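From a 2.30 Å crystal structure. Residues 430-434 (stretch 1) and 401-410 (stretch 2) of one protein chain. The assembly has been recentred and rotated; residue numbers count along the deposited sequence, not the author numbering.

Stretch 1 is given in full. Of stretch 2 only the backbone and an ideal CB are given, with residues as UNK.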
# COMPACT_ATOMS: atom_id res chain seq x y z
N SER A 430 11.70 -5.74 15.57
CA SER A 430 12.39 -6.86 16.19
C SER A 430 13.65 -7.21 15.41
O SER A 430 13.72 -7.02 14.19
CB SER A 430 11.47 -8.08 16.26
OG SER A 430 10.81 -8.30 15.02
N LEU A 431 14.64 -7.72 16.12
CA LEU A 431 15.94 -8.05 15.55
C LEU A 431 16.07 -9.56 15.38
O LEU A 431 15.69 -10.32 16.27
CB LEU A 431 17.07 -7.52 16.45
CG LEU A 431 16.95 -6.05 16.84
CD1 LEU A 431 18.04 -5.67 17.83
CD2 LEU A 431 17.01 -5.15 15.62
N TRP A 432 16.61 -9.97 14.24
CA TRP A 432 16.69 -11.38 13.89
C TRP A 432 18.09 -11.73 13.40
O TRP A 432 18.88 -10.86 13.03
CB TRP A 432 15.69 -11.74 12.78
CG TRP A 432 14.26 -11.51 13.15
CD1 TRP A 432 13.65 -10.31 13.39
CD2 TRP A 432 13.24 -12.51 13.30
NE1 TRP A 432 12.33 -10.51 13.69
CE2 TRP A 432 12.05 -11.85 13.64
CE3 TRP A 432 13.23 -13.90 13.18
CZ2 TRP A 432 10.86 -12.53 13.86
CZ3 TRP A 432 12.05 -14.58 13.40
CH2 TRP A 432 10.87 -13.89 13.74
N THR A 433 18.38 -13.02 13.40
CA THR A 433 19.55 -13.58 12.75
C THR A 433 19.09 -14.64 11.75
O THR A 433 18.04 -15.26 11.93
CB THR A 433 20.53 -14.20 13.75
OG1 THR A 433 21.77 -14.50 13.10
CG2 THR A 433 19.97 -15.48 14.37
N GLN A 434 19.88 -14.84 10.70
CA GLN A 434 19.58 -15.83 9.68
C GLN A 434 20.70 -16.85 9.62
O GLN A 434 21.88 -16.51 9.76
CB GLN A 434 19.39 -15.18 8.30
CG GLN A 434 20.65 -14.56 7.72
CD GLN A 434 20.38 -13.75 6.46
OE1 GLN A 434 20.89 -12.64 6.30
NE2 GLN A 434 19.57 -14.30 5.57
N UNK A 401 27.40 -0.44 17.66
CA UNK A 401 26.95 -0.03 19.00
C UNK A 401 25.68 -0.81 19.32
O UNK A 401 24.57 -0.39 18.99
CB UNK A 401 26.70 1.48 19.08
N UNK A 402 25.86 -1.95 19.97
CA UNK A 402 24.76 -2.89 20.18
C UNK A 402 25.25 -4.02 21.09
O UNK A 402 26.32 -4.59 20.84
CB UNK A 402 24.24 -3.44 18.85
N UNK A 403 24.51 -4.37 22.16
CA UNK A 403 25.03 -5.35 23.13
C UNK A 403 25.51 -6.65 22.50
O UNK A 403 25.12 -7.00 21.38
CB UNK A 403 23.95 -5.67 24.16
N UNK A 404 26.37 -7.37 23.23
CA UNK A 404 26.93 -8.62 22.72
C UNK A 404 25.83 -9.63 22.38
O UNK A 404 26.02 -10.48 21.51
CB UNK A 404 27.89 -9.22 23.74
N UNK A 405 24.69 -9.54 23.06
CA UNK A 405 23.61 -10.51 22.85
C UNK A 405 22.95 -10.34 21.49
O UNK A 405 22.30 -11.27 21.00
CB UNK A 405 22.56 -10.38 23.95
N UNK A 406 23.12 -9.19 20.84
CA UNK A 406 22.38 -8.87 19.63
C UNK A 406 23.27 -8.70 18.40
O UNK A 406 22.77 -8.31 17.34
CB UNK A 406 21.57 -7.59 19.85
N UNK A 407 24.56 -8.98 18.50
CA UNK A 407 25.46 -8.72 17.39
C UNK A 407 25.33 -9.75 16.27
O UNK A 407 25.86 -9.52 15.18
CB UNK A 407 26.90 -8.69 17.89
N UNK A 408 24.63 -10.86 16.50
CA UNK A 408 24.25 -11.76 15.42
C UNK A 408 23.08 -11.22 14.60
O UNK A 408 22.54 -11.96 13.76
CB UNK A 408 23.89 -13.13 15.99
N UNK A 409 22.68 -9.97 14.81
CA UNK A 409 21.53 -9.41 14.13
C UNK A 409 21.80 -9.32 12.63
O UNK A 409 22.74 -8.65 12.20
CB UNK A 409 21.19 -8.03 14.70
N UNK A 410 20.97 -10.00 11.84
CA UNK A 410 21.05 -9.92 10.39
C UNK A 410 20.17 -8.81 9.83
O UNK A 410 20.57 -8.13 8.88
CB UNK A 410 20.65 -11.26 9.77

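Stretch 1 is an extended strand. Stretch 2 runs past it as a loop and comes closest at its C-terminal end.

Position 401 has nothing of stretch 1 within 5.5 Å of its ideal CB, so stretch 1 sets no preference. The residue is Ser 401, whose OG is hydrogen-bonded elsewhere in the structure.

Position 402 points its CA-to-CB bond toward stretch 1, but from a distance. What lies that way is the apolar end of Leu 431. A side chain must be long to reach it, and an apolar one would suit: leucine, isoleucine, methionine or phenylalanine. It is Leu 402. Its CD1 lies 4.2 Å from CD1 of Leu 431.

Position 403 is out of reach. Its phi of -52° is compatible with proline, though many residues could adopt it. It is Pro 403. Its O accepts a backbone hydrogen bond from N of residue 406, 3.0 Å away.

Positions 404 and 405 also find nothing of stretch 1 near their ideal CB atoms. Little is excluded. They are Ser 404 and Val 405; the valine touches a crystal neighbour.

Position 406 sends its CA-to-CB bond sideways, yet the ideal CB is 4.5 Å from CD1 of Leu 431. An apolar side chain such as leucine, valine or methionine would suit. It is Leu 406. Its CD1 packs at 3.9 Å against CD1 of Leu 431, so one methyl of Leu 431 meets both leucines of the loop. A type I beta turn starts here and ends at 409.

Position 407 lies within the turn and out of reach of stretch 1. Polar residues are plausible. It is Gln 407.

Position 408 points sideways, its ideal CB 3.8 Å from OG1 of Thr 433. Many side chains fit if they continue outward, long polar ones included. It is Lys 408, whose end leads away from stretch 1. The main tie is from the backbone: OG1 of Thr 433 donates a hydrogen bond to O of Lys 408 at 2.7 Å, which does not depend on a particular side chain.

Position 409 has its ideal CB 4.0 Å from O of Trp 432 and 4.5 Å from CB of Leu 431. A compact residue would suit, such as threonine, valine or serine. It is Thr 409, with OG1 3.9 Å from CB of Leu 431. Its CA makes a CA-H...O contact with O of Trp 432 at 3.2 Å.

Position 410 points toward stretch 1, close to O of Trp 432, CA of Thr 433 and OE1 of Gln 434. The backbone N of Gln 434 is a donor nearby. A small side chain with an acceptor is favoured: serine, perhaps threonine or asparagine. It is Ser 410, chi1 m. Its OG accepts a hydrogen bond from N of Gln 434 at 3.0 Å, while its N donates to O of Trp 432 at 2.6 Å. Backbone and side chain together thus hold the loop to the strand.

Stretch 2, residues 401-410: SLPSVLQKTS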
# COMPACT_ATOMS: atom_id res chain seq x y z
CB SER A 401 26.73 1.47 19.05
OG SER A 401 27.87 2.17 18.57
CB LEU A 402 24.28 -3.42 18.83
CG LEU A 402 23.34 -4.63 18.74
CD1 LEU A 402 21.88 -4.24 18.95
CD2 LEU A 402 23.50 -5.27 17.37
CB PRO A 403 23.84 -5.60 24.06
CG PRO A 403 22.64 -5.05 23.34
CD PRO A 403 23.16 -3.92 22.53
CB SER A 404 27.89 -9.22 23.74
OG SER A 404 28.99 -8.36 23.98
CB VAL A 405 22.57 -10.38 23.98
CG1 VAL A 405 21.41 -11.34 23.76
CG2 VAL A 405 23.22 -10.63 25.33
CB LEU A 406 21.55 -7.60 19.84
CG LEU A 406 20.62 -7.60 21.06
CD1 LEU A 406 19.92 -6.25 21.20
CD2 LEU A 406 19.61 -8.72 20.97
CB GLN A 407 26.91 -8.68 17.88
CG GLN A 407 27.10 -7.78 19.08
CD GLN A 407 28.27 -6.83 18.95
OE1 GLN A 407 28.11 -5.68 18.56
NE2 GLN A 407 29.46 -7.31 19.29
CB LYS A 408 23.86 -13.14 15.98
CG LYS A 408 24.99 -13.90 16.66
CD LYS A 408 24.55 -15.32 17.00
CE LYS A 408 25.06 -15.76 18.36
NZ LYS A 408 26.54 -15.82 18.43
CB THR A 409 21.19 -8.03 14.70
OG1 THR A 409 20.86 -8.15 16.08
CG2 THR A 409 20.02 -7.41 13.95
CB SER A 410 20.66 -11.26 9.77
OG SER A 410 21.47 -12.31 10.26
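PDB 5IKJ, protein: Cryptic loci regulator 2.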